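Local coordinates for CBS domain-containing predicted protein TM0935 (Thermotoga maritima, PDB 1O50) that is of unknown function but carries a pair of CBS domains, which probably bind an adenosine-type ligand and may serve in regulation, at residues L118-M129 with D141-L151; L59-L68 with A98-Y107. One frame throughout, in Å; residues are numbered along the deposited sequence.

Contact 1 of 2, residues L118-M129 with D141-L151; sequences LKLMIDNNIQEM and DLNSLEILLAL
Met129 and Leu142 pair backbone to backbone in the antiparallel hairpin. Met129 N donates to Leu142 O and Leu142 N returns a bond to Met129 O, both at 2.9 Å. Glu128 and Asn143 form the next, non-hydrogen-bonded pair, with Glu128 CA 3.2 Å from Leu142 O. Ser144 N then donates to Gln127 O at 3.0 Å, carrying the ladder into the first turn of the helix.

Ser144 and Gln127 also meet through their side chains. Ser144 OG lies between its backbone N and carbonyl carbon (chi1 60°), which turns it to Gln127. It donates to Gln127 OE1 at 2.8 Å, in the carbonyl plane and on a lone pair. The aliphatic part of Gln127 lies against the same hydroxyl.

A helix, a two-stranded hairpin and a second helix follow in chain order. They are the helix-strand-strand-helix part of a CBS motif, here the second of the pair. Helix 144-151 starts with a capping box. Asn143 OD1 accepts from Glu146 N at 3.0 Å, and Asn143 N donates to Glu146 OE1.

Apolar side chains pack between the helices, whose short axes make an angle of 133°, and against the hairpin. Met121 is extended beyond CG, and its CE comes tip to tip with Ile147 CD1 at 3.7 Å. The same methyl touches Leu142 CG. Leu118 CD1 packs on Ile147 CG2 at 4.1 Å.

Two acids meet across the hairpin. Glu128 OE2 and Asp141 OD2 are modelled only 2.4 Å apart, with the carboxylate planes turned by 50°. So close an approach suggests that one acid is protonated, though a distance this short is itself doubtful. Glu128 OE1 accepts from the backbone N of Arg49, and Asp141 OD1 is hydrogen-bonded to Tyr52 OH.

Contact 2 of 2, residues L59-L68 with A98-Y107; sequences LVGMIPVMHL and ASEIMLDPVY
Met62 meets Leu103 in a single antiparallel bridge. Met62 N donates to Leu103 O, and Leu103 N donates to Met62 O. Both bonds are 2.9 Å long. The Met62 side chain is extended beyond CG and runs toward Val106. Its SD receives a weak hydrogen bond from Val106 N at 3.7 Å, and its CE rests on Val106 CG2.

Leu103 puts its methyls over one face of the His67 ring. CD1 lies 3.9 Å from the ring centroid and 15° off the ring normal, a CH-pi contact. The same methyl touches Pro64 CD. His67 CG is anti to its backbone N (chi1 -180°), and the ring reaches Ile101 with its edge. There His67 NE2 makes a short but bent, weak hydrogen bond to Ile101 O, with an N-H...O angle of 124°.

Ile101 carries the packing beyond the ring. Its CD1 meets Leu68 CD1 at 3.7 Å and also touches Ile63 CG2. Ile63 CD1 reaches Ala98 CB. Helix 35-44 backs this group through Ile38 and Ile42.

At the other end Leu59 CD2 packs on Pro105 CB at 3.6 Å. Val60 and Gly61 both face Val53, a classic beta bulge. Segment 98-107, from the second CBS motif, runs along the edge strand 58-64 of the first, so the two are joined side by side as in the CBS-domain pair fold.

Contact 2 joins the first CBS motif to the start of the second, and contact 1 lies within the second. Their centres are about 16 Å apart, and they touch directly. Ile126 CG2 packs on Pro64 CG at 3.5 Å. Asn124 OD1 lies 3.7 Å from Val106 CG2, and Met129 CG is equally far from Val106 O. Both contacts also reach the second subunit. Gln127 of contact 1 packs on Val65 of the other subunit, and Leu68 of contact 2 packs on Leu148 of that subunit. In CBS-domain pairs the clefts between the two motifs commonly hold adenosine-type ligands.

Contact 1 of 2, residues L118-M129 with D141-L151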
loop_
_atom_site.group_PDB
_atom_site.type_symbol
_atom_site.label_atom_id
_atom_site.label_comp_id
_atom_site.label_asym_id
_atom_site.label_seq_id
_atom_site.Cartn_x
_atom_site.Cartn_y
_atom_site.Cartn_z
ATOM N N LEU A 118 -11.293 8.683 -4.337
ATOM C CA LEU A 118 -11.374 7.464 -3.523
ATOM C C LEU A 118 -11.890 6.327 -4.387
ATOM O O LEU A 118 -11.415 5.204 -4.276
ATOM C CB LEU A 118 -12.289 7.689 -2.290
ATOM C CG LEU A 118 -12.567 6.471 -1.377
ATOM C CD1 LEU A 118 -12.816 6.851 0.064
ATOM C CD2 LEU A 118 -13.774 5.647 -1.881
ATOM N N LYS A 119 -12.856 6.601 -5.245
ATOM C CA LYS A 119 -13.391 5.590 -6.149
ATOM C C LYS A 119 -12.308 5.076 -7.084
ATOM O O LYS A 119 -12.194 3.890 -7.304
ATOM C CB LYS A 119 -14.551 6.137 -6.965
ATOM C CG LYS A 119 -15.102 5.153 -7.983
ATOM C CD LYS A 119 -16.142 5.799 -8.910
ATOM C CE LYS A 119 -16.508 4.876 -10.071
ATOM N NZ LYS A 119 -17.371 3.737 -9.642
ATOM N N LEU A 120 -11.518 5.993 -7.623
ATOM C CA LEU A 120 -10.385 5.660 -8.495
ATOM C C LEU A 120 -9.372 4.795 -7.787
ATOM O O LEU A 120 -8.888 3.822 -8.337
ATOM C CB LEU A 120 -9.680 6.949 -8.981
ATOM C CG LEU A 120 -10.431 7.733 -10.063
ATOM C CD1 LEU A 120 -9.717 9.075 -10.281
ATOM C CD2 LEU A 120 -10.537 6.956 -11.375
ATOM N N MET A 121 -9.011 5.174 -6.577
ATOM C CA MET A 121 -8.092 4.384 -5.818
ATOM C C MET A 121 -8.588 2.981 -5.667
ATOM O O MET A 121 -7.868 2.033 -5.940
ATOM C CB MET A 121 -7.886 4.972 -4.446
ATOM C CG MET A 121 -6.991 6.158 -4.463
ATOM S SD MET A 121 -6.440 6.633 -2.849
ATOM C CE MET A 121 -5.815 8.181 -3.331
ATOM N N ILE A 122 -9.822 2.854 -5.223
ATOM C CA ILE A 122 -10.389 1.529 -4.985
ATOM C C ILE A 122 -10.525 0.691 -6.258
ATOM O O ILE A 122 -10.093 -0.470 -6.290
ATOM C CB ILE A 122 -11.713 1.648 -4.224
ATOM C CG1 ILE A 122 -11.427 2.105 -2.783
ATOM C CG2 ILE A 122 -12.391 0.271 -4.167
ATOM C CD1 ILE A 122 -12.634 2.670 -2.029
ATOM N N ASP A 123 -11.143 1.257 -7.297
ATOM C CA ASP A 123 -11.361 0.546 -8.558
ATOM C C ASP A 123 -10.058 0.033 -9.217
ATOM O O ASP A 123 -10.048 -1.033 -9.815
ATOM C CB ASP A 123 -12.092 1.454 -9.571
ATOM C CG ASP A 123 -13.556 1.673 -9.248
ATOM O OD1 ASP A 123 -14.121 1.109 -8.287
ATOM O OD2 ASP A 123 -14.250 2.397 -9.953
ATOM N N ASN A 124 -8.983 0.813 -9.101
ATOM C CA ASN A 124 -7.670 0.534 -9.695
ATOM C C ASN A 124 -6.692 -0.090 -8.700
ATOM O O ASN A 124 -5.531 -0.407 -9.013
ATOM C CB ASN A 124 -7.097 1.855 -10.228
ATOM C CG ASN A 124 -7.864 2.364 -11.436
ATOM O OD1 ASN A 124 -7.692 1.849 -12.532
ATOM N ND2 ASN A 124 -8.761 3.335 -11.227
ATOM N N ASN A 125 -7.166 -0.279 -7.486
ATOM C CA ASN A 125 -6.371 -0.865 -6.437
ATOM C C ASN A 125 -5.014 -0.200 -6.302
ATOM O O ASN A 125 -3.972 -0.875 -6.282
ATOM C CB ASN A 125 -6.202 -2.384 -6.601
ATOM C CG ASN A 125 -5.430 -2.997 -5.406
ATOM O OD1 ASN A 125 -5.614 -2.539 -4.290
ATOM N ND2 ASN A 125 -4.567 -4.008 -5.642
ATOM N N ILE A 126 -5.021 1.135 -6.240
ATOM C CA ILE A 126 -3.829 1.926 -5.954
ATOM C C ILE A 126 -4.086 2.834 -4.725
ATOM O O ILE A 126 -5.225 3.096 -4.399
ATOM C CB ILE A 126 -3.445 2.784 -7.207
ATOM C CG1 ILE A 126 -4.535 3.792 -7.510
ATOM C CG2 ILE A 126 -3.183 1.887 -8.470
ATOM C CD1 ILE A 126 -4.366 4.552 -8.791
ATOM N N GLN A 127 -3.040 3.289 -4.051
ATOM C CA GLN A 127 -3.126 4.174 -2.895
ATOM C C GLN A 127 -2.338 5.495 -3.030
ATOM O O GLN A 127 -2.047 6.172 -2.025
ATOM C CB GLN A 127 -2.685 3.403 -1.644
ATOM C CG GLN A 127 -3.585 2.203 -1.391
ATOM C CD GLN A 127 -3.434 1.585 -0.053
ATOM O OE1 GLN A 127 -3.320 2.284 0.920
ATOM N NE2 GLN A 127 -3.527 0.249 0.020
ATOM N N GLU A 128 -1.970 5.874 -4.254
ATOM C CA GLU A 128 -1.242 7.140 -4.474
ATOM C C GLU A 128 -1.399 7.466 -5.922
ATOM O O GLU A 128 -1.246 6.601 -6.793
ATOM C CB GLU A 128 0.236 7.042 -4.149
ATOM C CG GLU A 128 0.957 8.373 -4.140
ATOM C CD GLU A 128 2.440 8.297 -3.865
ATOM O OE1 GLU A 128 2.938 7.214 -3.617
ATOM O OE2 GLU A 128 3.132 9.348 -3.868
ATOM N N MET A 129 -1.754 8.713 -6.170
ATOM C CA MET A 129 -2.084 9.182 -7.491
ATOM C C MET A 129 -1.489 10.531 -7.608
ATOM O O MET A 129 -1.453 11.262 -6.630
ATOM C CB MET A 129 -3.589 9.357 -7.653
ATOM C CG MET A 129 -4.291 8.159 -8.082
ATOM S SD MET A 129 -6.053 8.381 -8.410
ATOM C CE MET A 129 -6.521 8.883 -6.875
ATOM N N ASP A 141 0.407 15.677 -5.322
ATOM C CA ASP A 141 0.297 14.235 -5.062
ATOM C C ASP A 141 -0.868 13.940 -4.087
ATOM O O ASP A 141 -1.229 14.765 -3.252
ATOM C CB ASP A 141 1.651 13.775 -4.466
ATOM C CG ASP A 141 1.923 12.329 -4.642
ATOM O OD1 ASP A 141 1.414 11.715 -5.613
ATOM O OD2 ASP A 141 2.617 11.711 -3.801
ATOM N N LEU A 142 -1.443 12.749 -4.174
ATOM C CA LEU A 142 -2.517 12.354 -3.262
ATOM C C LEU A 142 -2.332 10.936 -2.827
ATOM O O LEU A 142 -2.127 10.124 -3.670
ATOM C CB LEU A 142 -3.872 12.465 -3.979
ATOM C CG LEU A 142 -5.128 12.168 -3.158
ATOM C CD1 LEU A 142 -5.330 13.149 -2.023
ATOM C CD2 LEU A 142 -6.346 12.171 -4.053
ATOM N N ASN A 143 -2.422 10.622 -1.537
ATOM C CA ASN A 143 -2.441 9.219 -1.111
ATOM C C ASN A 143 -3.601 8.857 -0.237
ATOM O O ASN A 143 -4.352 9.700 0.217
ATOM C CB ASN A 143 -1.080 8.790 -0.491
ATOM C CG ASN A 143 -0.826 9.321 0.899
ATOM O OD1 ASN A 143 -1.666 9.970 1.519
ATOM N ND2 ASN A 143 0.348 9.017 1.424
ATOM N N SER A 144 -3.789 7.552 -0.047
ATOM C CA SER A 144 -4.872 7.060 0.779
ATOM C C SER A 144 -4.856 7.609 2.215
ATOM O O SER A 144 -5.887 7.804 2.819
ATOM C CB SER A 144 -4.845 5.520 0.791
ATOM O OG SER A 144 -3.627 5.013 1.303
ATOM N N LEU A 145 -3.682 7.909 2.752
ATOM C CA LEU A 145 -3.602 8.330 4.116
ATOM C C LEU A 145 -4.190 9.736 4.263
ATOM O O LEU A 145 -4.801 10.048 5.273
ATOM C CB LEU A 145 -2.144 8.295 4.613
ATOM C CG LEU A 145 -1.306 7.028 4.356
ATOM C CD1 LEU A 145 -0.007 7.130 5.155
ATOM C CD2 LEU A 145 -2.038 5.748 4.668
ATOM N N GLU A 146 -3.972 10.583 3.262
ATOM C CA GLU A 146 -4.571 11.913 3.247
ATOM C C GLU A 146 -6.098 11.875 3.246
ATOM O O GLU A 146 -6.735 12.677 3.913
ATOM C CB GLU A 146 -4.042 12.700 2.070
ATOM C CG GLU A 146 -2.586 13.056 2.286
ATOM C CD GLU A 146 -1.984 13.746 1.091
ATOM O OE1 GLU A 146 -2.331 13.398 -0.044
ATOM O OE2 GLU A 146 -1.169 14.648 1.310
ATOM N N ILE A 147 -6.666 10.955 2.481
ATOM C CA ILE A 147 -8.108 10.757 2.427
ATOM C C ILE A 147 -8.606 10.296 3.773
ATOM O O ILE A 147 -9.602 10.812 4.264
ATOM C CB ILE A 147 -8.506 9.801 1.292
ATOM C CG1 ILE A 147 -8.146 10.402 -0.064
ATOM C CG2 ILE A 147 -10.017 9.528 1.276
ATOM C CD1 ILE A 147 -8.560 9.583 -1.227
ATOM N N LEU A 148 -7.900 9.354 4.392
ATOM C CA LEU A 148 -8.275 8.871 5.708
ATOM C C LEU A 148 -8.230 9.954 6.770
ATOM O O LEU A 148 -9.131 10.037 7.595
ATOM C CB LEU A 148 -7.417 7.683 6.144
ATOM C CG LEU A 148 -7.704 6.415 5.332
ATOM C CD1 LEU A 148 -6.674 5.298 5.653
ATOM C CD2 LEU A 148 -9.148 5.873 5.506
ATOM N N LEU A 149 -7.178 10.758 6.733
ATOM C CA LEU A 149 -7.008 11.863 7.631
ATOM C C LEU A 149 -8.221 12.798 7.540
ATOM O O LEU A 149 -8.852 13.109 8.543
ATOM C CB LEU A 149 -5.731 12.601 7.257
ATOM C CG LEU A 149 -5.162 13.628 8.262
ATOM C CD1 LEU A 149 -3.822 14.044 7.823
ATOM C CD2 LEU A 149 -6.101 14.896 8.484
ATOM N N ALA A 150 -8.510 13.260 6.330
ATOM C CA ALA A 150 -9.642 14.136 6.047
ATOM C C ALA A 150 -10.940 13.612 6.608
ATOM O O ALA A 150 -11.701 14.331 7.226
ATOM C CB ALA A 150 -9.807 14.244 4.554
ATOM N N LEU A 151 -11.205 12.342 6.345
ATOM C CA LEU A 151 -12.492 11.760 6.697
ATOM C C LEU A 151 -12.681 11.523 8.172
ATOM O O LEU A 151 -13.757 11.797 8.695
ATOM C CB LEU A 151 -12.712 10.478 5.932
ATOM C CG LEU A 151 -12.917 10.668 4.422
ATOM C CD1 LEU A 151 -12.974 9.260 3.832
ATOM C CD2 LEU A 151 -14.145 11.482 4.087
HETATM O O HOH W 1 2.383 7.644 -0.379
#

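Contact 2 of 2, residues L59-L68 with A98-Y107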
loop_
_atom_site.group_PDB
_atom_site.type_symbol
_atom_site.label_atom_id
_atom_site.label_comp_id
_atom_site.label_asym_id
_atom_site.label_seq_id
_atom_site.Cartn_x
_atom_site.Cartn_y
_atom_site.Cartn_z
ATOM N N LEU A 59 3.420 13.219 -17.776
ATOM C CA LEU A 59 3.106 11.924 -17.167
ATOM C C LEU A 59 2.742 10.871 -18.240
ATOM O O LEU A 59 1.825 11.063 -19.012
ATOM C CB LEU A 59 1.958 12.116 -16.186
ATOM C CG LEU A 59 1.505 10.886 -15.422
ATOM C CD1 LEU A 59 2.588 10.446 -14.435
ATOM C CD2 LEU A 59 0.187 11.192 -14.742
ATOM N N VAL A 60 3.478 9.759 -18.277
ATOM C CA VAL A 60 3.238 8.703 -19.257
ATOM C C VAL A 60 2.976 7.320 -18.687
ATOM O O VAL A 60 2.471 6.479 -19.399
ATOM C CB VAL A 60 4.357 8.608 -20.370
ATOM C CG1 VAL A 60 4.454 9.915 -21.130
ATOM C CG2 VAL A 60 5.690 8.224 -19.801
ATOM N N GLY A 61 3.296 7.055 -17.423
ATOM C CA GLY A 61 2.890 5.782 -16.858
ATOM C C GLY A 61 2.939 5.793 -15.353
ATOM O O GLY A 61 3.432 6.734 -14.735
ATOM N N MET A 62 2.524 4.703 -14.741
ATOM C CA MET A 62 2.648 4.608 -13.301
ATOM C C MET A 62 2.980 3.176 -12.903
ATOM O O MET A 62 2.699 2.252 -13.593
ATOM C CB MET A 62 1.330 5.088 -12.629
ATOM C CG MET A 62 0.154 4.107 -12.847
ATOM S SD MET A 62 -1.440 4.485 -11.971
ATOM C CE MET A 62 -2.398 2.922 -12.214
ATOM N N ILE A 63 3.639 2.998 -11.781
ATOM C CA ILE A 63 3.949 1.677 -11.335
ATOM C C ILE A 63 3.538 1.643 -9.858
ATOM O O ILE A 63 4.288 2.118 -8.997
ATOM C CB ILE A 63 5.473 1.456 -11.492
ATOM C CG1 ILE A 63 5.909 1.676 -12.949
ATOM C CG2 ILE A 63 5.890 0.085 -10.901
ATOM C CD1 ILE A 63 7.470 1.722 -13.166
ATOM N N PRO A 64 2.323 1.172 -9.566
ATOM C CA PRO A 64 1.953 0.839 -8.183
ATOM C C PRO A 64 2.871 -0.229 -7.584
ATOM O O PRO A 64 3.295 -1.195 -8.241
ATOM C CB PRO A 64 0.529 0.288 -8.342
ATOM C CG PRO A 64 0.059 0.930 -9.495
ATOM C CD PRO A 64 1.197 0.921 -10.491
ATOM N N VAL A 65 3.203 -0.064 -6.308
ATOM C CA VAL A 65 4.097 -1.010 -5.687
ATOM C C VAL A 65 3.540 -2.435 -5.765
ATOM O O VAL A 65 4.313 -3.391 -5.886
ATOM C CB VAL A 65 4.366 -0.630 -4.259
ATOM C CG1 VAL A 65 5.062 -1.796 -3.506
ATOM C CG2 VAL A 65 5.210 0.615 -4.246
ATOM N N MET A 66 2.213 -2.593 -5.746
ATOM C CA MET A 66 1.659 -3.954 -5.795
ATOM C C MET A 66 1.822 -4.511 -7.213
ATOM O O MET A 66 1.914 -5.758 -7.416
ATOM C CB MET A 66 0.190 -3.988 -5.342
ATOM C CG MET A 66 -0.533 -5.334 -5.613
ATOM S SD MET A 66 0.153 -6.799 -4.609
ATOM C CE MET A 66 -0.604 -6.503 -3.093
ATOM N N HIS A 67 1.792 -3.631 -8.214
ATOM C CA HIS A 67 2.071 -4.086 -9.580
ATOM C C HIS A 67 3.547 -4.587 -9.685
ATOM O O HIS A 67 3.790 -5.635 -10.248
ATOM C CB HIS A 67 1.799 -3.002 -10.606
ATOM C CG HIS A 67 2.070 -3.422 -12.023
ATOM N ND1 HIS A 67 1.433 -4.487 -12.631
ATOM C CD2 HIS A 67 2.865 -2.866 -12.971
ATOM C CE1 HIS A 67 1.840 -4.574 -13.893
ATOM N NE2 HIS A 67 2.731 -3.613 -14.113
ATOM N N LEU A 68 4.488 -3.864 -9.083
ATOM C CA LEU A 68 5.907 -4.230 -9.057
ATOM C C LEU A 68 6.130 -5.550 -8.309
ATOM O O LEU A 68 6.948 -6.394 -8.715
ATOM C CB LEU A 68 6.726 -3.103 -8.401
ATOM C CG LEU A 68 8.250 -3.221 -8.399
ATOM C CD1 LEU A 68 8.811 -3.607 -9.773
ATOM C CD2 LEU A 68 8.896 -1.907 -7.896
ATOM N N ALA A 98 11.453 0.688 -16.274
ATOM C CA ALA A 98 10.129 1.247 -16.090
ATOM C C ALA A 98 9.202 1.063 -17.286
ATOM O O ALA A 98 8.031 0.720 -17.106
ATOM C CB ALA A 98 10.260 2.739 -15.795
ATOM N N SER A 99 9.670 1.282 -18.506
ATOM C CA SER A 99 8.734 1.213 -19.657
ATOM C C SER A 99 8.119 -0.166 -19.942
ATOM O O SER A 99 7.085 -0.272 -20.625
ATOM C CB SER A 99 9.356 1.791 -20.937
ATOM O OG SER A 99 10.459 1.044 -21.349
ATOM N N GLU A 100 8.781 -1.219 -19.481
ATOM C CA GLU A 100 8.294 -2.584 -19.661
ATOM C C GLU A 100 7.175 -2.930 -18.712
ATOM O O GLU A 100 6.371 -3.848 -19.005
ATOM C CB GLU A 100 9.425 -3.590 -19.397
ATOM C CG GLU A 100 10.481 -3.663 -20.473
ATOM C CD GLU A 100 11.520 -4.774 -20.270
ATOM O OE1 GLU A 100 11.930 -5.086 -19.107
ATOM O OE2 GLU A 100 11.993 -5.272 -21.320
ATOM N N ILE A 101 7.180 -2.293 -17.538
ATOM C CA ILE A 101 6.142 -2.507 -16.515
ATOM C C ILE A 101 5.112 -1.373 -16.242
ATOM O O ILE A 101 4.156 -1.617 -15.515
ATOM C CB ILE A 101 6.785 -2.968 -15.185
ATOM C CG1 ILE A 101 7.717 -1.945 -14.581
ATOM C CG2 ILE A 101 7.548 -4.232 -15.442
ATOM C CD1 ILE A 101 8.045 -2.228 -13.090
ATOM N N MET A 102 5.290 -0.172 -16.794
ATOM C CA MET A 102 4.419 0.949 -16.456
ATOM C C MET A 102 3.012 0.697 -16.963
ATOM O O MET A 102 2.837 0.018 -17.945
ATOM C CB MET A 102 4.977 2.260 -16.986
ATOM C CG MET A 102 5.058 2.426 -18.474
ATOM S SD MET A 102 5.899 3.964 -18.865
ATOM C CE MET A 102 5.314 4.219 -20.516
ATOM N N LEU A 103 2.009 1.190 -16.239
ATOM C CA LEU A 103 0.600 1.082 -16.641
ATOM C C LEU A 103 0.154 2.461 -17.025
ATOM O O LEU A 103 0.794 3.456 -16.687
ATOM C CB LEU A 103 -0.253 0.594 -15.461
ATOM C CG LEU A 103 0.132 -0.752 -14.856
ATOM C CD1 LEU A 103 -0.454 -0.911 -13.439
ATOM C CD2 LEU A 103 -0.288 -1.881 -15.699
ATOM N N ASP A 104 -0.937 2.524 -17.778
ATOM C CA ASP A 104 -1.517 3.780 -18.159
ATOM C C ASP A 104 -1.839 4.557 -16.912
ATOM O O ASP A 104 -2.469 4.016 -16.006
ATOM C CB ASP A 104 -2.806 3.547 -18.930
ATOM C CG ASP A 104 -2.567 2.925 -20.281
ATOM O OD1 ASP A 104 -1.417 2.991 -20.786
ATOM O OD2 ASP A 104 -3.480 2.351 -20.924
ATOM N N PRO A 105 -1.460 5.827 -16.867
ATOM C CA PRO A 105 -1.664 6.620 -15.648
ATOM C C PRO A 105 -3.161 6.869 -15.318
ATOM O O PRO A 105 -3.987 7.121 -16.192
ATOM C CB PRO A 105 -0.904 7.939 -15.922
ATOM C CG PRO A 105 -0.739 8.001 -17.379
ATOM C CD PRO A 105 -0.861 6.612 -17.957
ATOM N N VAL A 106 -3.468 6.752 -14.038
ATOM C CA VAL A 106 -4.737 7.146 -13.449
ATOM C C VAL A 106 -4.406 8.370 -12.581
ATOM O O VAL A 106 -3.525 8.304 -11.726
ATOM C CB VAL A 106 -5.277 6.042 -12.534
ATOM C CG1 VAL A 106 -6.577 6.501 -11.832
ATOM C CG2 VAL A 106 -5.498 4.767 -13.325
ATOM N N TYR A 107 -5.078 9.492 -12.823
ATOM C CA TYR A 107 -4.713 10.719 -12.137
ATOM C C TYR A 107 -5.934 11.550 -11.719
ATOM O O TYR A 107 -7.055 11.285 -12.158
ATOM C CB TYR A 107 -3.802 11.534 -13.051
ATOM C CG TYR A 107 -4.384 11.792 -14.406
ATOM C CD1 TYR A 107 -5.268 12.832 -14.612
ATOM C CD2 TYR A 107 -4.035 10.993 -15.500
ATOM C CE1 TYR A 107 -5.804 13.078 -15.875
ATOM C CE2 TYR A 107 -4.564 11.209 -16.751
ATOM C CZ TYR A 107 -5.444 12.258 -16.939
ATOM O OH TYR A 107 -5.965 12.493 -18.182
HETATM O O HOH W 2 1.721 3.941 -20.086
#